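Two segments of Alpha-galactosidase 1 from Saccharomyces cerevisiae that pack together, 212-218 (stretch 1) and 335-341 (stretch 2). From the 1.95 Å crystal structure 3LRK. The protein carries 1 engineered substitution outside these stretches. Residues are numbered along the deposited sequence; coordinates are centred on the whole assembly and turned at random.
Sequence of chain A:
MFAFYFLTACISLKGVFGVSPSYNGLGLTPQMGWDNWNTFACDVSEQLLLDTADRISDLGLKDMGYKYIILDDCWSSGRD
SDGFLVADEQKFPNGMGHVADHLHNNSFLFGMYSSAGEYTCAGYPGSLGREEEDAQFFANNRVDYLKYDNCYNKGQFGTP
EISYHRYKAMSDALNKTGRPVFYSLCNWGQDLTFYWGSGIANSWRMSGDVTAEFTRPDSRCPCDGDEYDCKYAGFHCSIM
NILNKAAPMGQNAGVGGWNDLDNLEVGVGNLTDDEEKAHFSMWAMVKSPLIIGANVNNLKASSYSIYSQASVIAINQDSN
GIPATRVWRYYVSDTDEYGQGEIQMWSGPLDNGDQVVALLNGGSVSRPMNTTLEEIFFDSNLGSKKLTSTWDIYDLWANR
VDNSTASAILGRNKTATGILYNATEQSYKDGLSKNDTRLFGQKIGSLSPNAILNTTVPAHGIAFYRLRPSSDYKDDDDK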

# COMPACT_ATOMS: atom_id res chain seq x y z
N ALA A 212 16.83 -22.62 6.81
CA ALA A 212 17.77 -22.82 7.91
C ALA A 212 18.80 -21.67 8.03
O ALA A 212 20.02 -21.89 7.97
CB ALA A 212 18.47 -24.19 7.79
N GLU A 213 18.28 -20.46 8.19
CA GLU A 213 19.09 -19.27 8.40
C GLU A 213 18.43 -18.49 9.51
O GLU A 213 17.21 -18.33 9.52
CB GLU A 213 19.13 -18.39 7.14
CG GLU A 213 19.92 -18.96 5.97
CD GLU A 213 21.42 -18.94 6.20
OE1 GLU A 213 21.89 -18.24 7.12
OE2 GLU A 213 22.14 -19.63 5.44
N PHE A 214 19.22 -17.99 10.46
CA PHE A 214 18.63 -17.34 11.63
C PHE A 214 18.24 -15.89 11.34
O PHE A 214 17.22 -15.42 11.85
CB PHE A 214 19.57 -17.41 12.84
CG PHE A 214 18.88 -17.15 14.15
CD1 PHE A 214 18.03 -18.11 14.71
CD2 PHE A 214 19.08 -15.95 14.84
CE1 PHE A 214 17.39 -17.88 15.93
CE2 PHE A 214 18.44 -15.71 16.06
CZ PHE A 214 17.59 -16.68 16.60
N THR A 215 19.02 -15.19 10.51
CA THR A 215 18.81 -13.76 10.25
C THR A 215 18.91 -13.35 8.78
O THR A 215 18.48 -12.26 8.41
CB THR A 215 19.85 -12.87 11.01
OG1 THR A 215 21.10 -12.94 10.33
CG2 THR A 215 20.02 -13.26 12.47
N ARG A 216 19.51 -14.20 7.95
CA ARG A 216 19.93 -13.79 6.59
C ARG A 216 18.81 -13.20 5.71
O ARG A 216 17.84 -13.90 5.39
CB ARG A 216 20.59 -14.98 5.88
CG ARG A 216 21.42 -14.60 4.66
CD ARG A 216 21.80 -15.82 3.81
NE ARG A 216 22.65 -15.45 2.68
CZ ARG A 216 22.22 -14.91 1.53
NH1 ARG A 216 20.92 -14.67 1.34
NH2 ARG A 216 23.09 -14.62 0.58
N PRO A 217 18.92 -11.91 5.34
CA PRO A 217 18.01 -11.40 4.32
C PRO A 217 18.24 -12.13 2.99
O PRO A 217 19.38 -12.50 2.67
CB PRO A 217 18.40 -9.92 4.21
CG PRO A 217 19.11 -9.62 5.51
CD PRO A 217 19.85 -10.87 5.82
N ASP A 218 17.16 -12.37 2.26
CA ASP A 218 17.21 -13.10 1.01
C ASP A 218 16.36 -12.37 -0.03
O ASP A 218 15.24 -11.96 0.26
CB ASP A 218 16.74 -14.54 1.20
CG ASP A 218 17.15 -15.46 0.04
OD1 ASP A 218 16.66 -15.25 -1.09
OD2 ASP A 218 17.93 -16.41 0.26
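Stretch 2, residues 335-341: TDEYGQG

Neither stretch forms a regular helix or strand, so the packing is of one loop on another, built largely from side chains. Stretch 2 folds into a type I beta turn from Asp336 to Gly339, closed by a hydrogen bond from Gly339 N to Asp336 O (2.9 Å); a second backbone bond, Asp336 N to Gln340 O (2.9 Å), joins the first residue of the turn to Gln340, the residue just after it. Gly339 suits its position because its phi of 76° is one that glycine adopts easily. Stretch 2 lies against the middle of stretch 1, with the CA of Thr215 6.3 Å from the CA of Gln340 and the CA of Arg216 6.0 Å from the CA of Tyr338. Going from Thr215 to Arg216 thus pairs with going back from Gln340 to Tyr338, so the two stretches run in roughly opposite senses here.

Asp336 is well matched to the head of this turn. With chi1 in p (61°) and chi2 at 20°, its carboxylate serves both loops: Asp336 OD1 accepts hydrogen bonds from Tyr338 N (2.9 Å) and Gln340 N (3.0 Å), while Asp336 OD2 accepts one from Thr215 OG1 (2.6 Å). This short bond is the one direct hydrogen bond between the stretches. Thr215, buried and with its CA-to-CB bond toward stretch 2, has chi1 in p (76°), which places OG1 within reach of the carboxylate. Thr215 OG1 also lies near the plane of the Tyr338 ring, at its edge, 4.0 Å from Tyr338 CD1, and 3.5 Å from Gln340 CB.

Tyr338 has the largest area covered across the contact. Its CA-to-CB bond points toward stretch 1, and chi1 in m (-52°) with chi2 at 113° lays one ring face against Arg216. That arginine holds chi1, chi2 and chi3 all in t, an extended chain that passes over the ring: Arg216 CG stands 3.5 Å from the centroid of the Tyr338 ring and only 6° off the normal, a good CH-pi contact. Farther along, Arg216 NE comes within 3.6 Å of Tyr338 CE2. A long methylene chain thus supplies apolar surface to the aromatic ring, while the charged end makes a long salt bridge from Arg216 NH1 to Asp218 OD2 (3.6 Å).

Pro217 adds its rigid ring, with Pro217 CD 3.9 Å from Tyr338 CB and Pro217 CG 3.6 Å from Gln340 NE2. Gln340 is folded, chi1 and chi2 both m, so that Gln340 NE2 turns back to donate to Tyr338 O (3.0 Å). At the other end, Glu213, also m at chi1 and chi2, reaches Tyr338 through water: the water donates to Glu213 OE1 (2.7 Å) and its oxygen is hydrogen-bonded to Tyr338 OH at 3.2 Å.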

# COMPACT_ATOMS: atom_id res chain seq x y z
N THR A 335 26.41 -6.93 15.19
CA THR A 335 25.73 -7.51 14.04
C THR A 335 26.55 -8.64 13.42
O THR A 335 27.77 -8.70 13.55
CB THR A 335 25.41 -6.44 12.97
OG1 THR A 335 26.61 -5.75 12.59
CG2 THR A 335 24.38 -5.43 13.49
N ASP A 336 25.85 -9.55 12.75
CA ASP A 336 26.47 -10.73 12.17
C ASP A 336 26.99 -10.42 10.76
O ASP A 336 26.96 -9.26 10.32
CB ASP A 336 25.50 -11.91 12.18
CG ASP A 336 24.22 -11.65 11.37
OD1 ASP A 336 24.20 -10.75 10.49
OD2 ASP A 336 23.24 -12.38 11.61
N GLU A 337 27.47 -11.45 10.06
CA GLU A 337 27.99 -11.32 8.70
C GLU A 337 27.00 -10.67 7.71
O GLU A 337 27.41 -10.16 6.66
CB GLU A 337 28.47 -12.68 8.17
CG GLU A 337 27.39 -13.78 8.20
CD GLU A 337 27.86 -15.11 7.66
OE1 GLU A 337 27.51 -16.15 8.28
OE2 GLU A 337 28.55 -15.14 6.62
N TYR A 338 25.71 -10.68 8.05
CA TYR A 338 24.67 -10.12 7.18
C TYR A 338 24.15 -8.77 7.66
O TYR A 338 23.14 -8.27 7.16
CB TYR A 338 23.51 -11.11 7.03
CG TYR A 338 23.96 -12.49 6.60
CD1 TYR A 338 23.84 -13.58 7.46
CD2 TYR A 338 24.53 -12.69 5.34
CE1 TYR A 338 24.26 -14.85 7.06
CE2 TYR A 338 24.96 -13.95 4.94
CZ TYR A 338 24.82 -15.02 5.80
OH TYR A 338 25.24 -16.26 5.40
N GLY A 339 24.84 -8.18 8.63
CA GLY A 339 24.47 -6.88 9.17
C GLY A 339 23.28 -6.90 10.11
O GLY A 339 22.73 -5.85 10.45
N GLN A 340 22.89 -8.10 10.55
CA GLN A 340 21.69 -8.25 11.38
C GLN A 340 22.03 -8.36 12.86
O GLN A 340 23.01 -9.01 13.22
CB GLN A 340 20.89 -9.48 10.94
CG GLN A 340 20.63 -9.53 9.43
CD GLN A 340 19.80 -8.37 8.95
OE1 GLN A 340 18.63 -8.25 9.30
NE2 GLN A 340 20.40 -7.50 8.13
N GLY A 341 21.23 -7.72 13.70
CA GLY A 341 21.41 -7.81 15.14
C GLY A 341 20.36 -7.06 15.92
O GLY A 341 20.28 -5.83 15.87
O HOH W 1 24.56 -18.45 7.59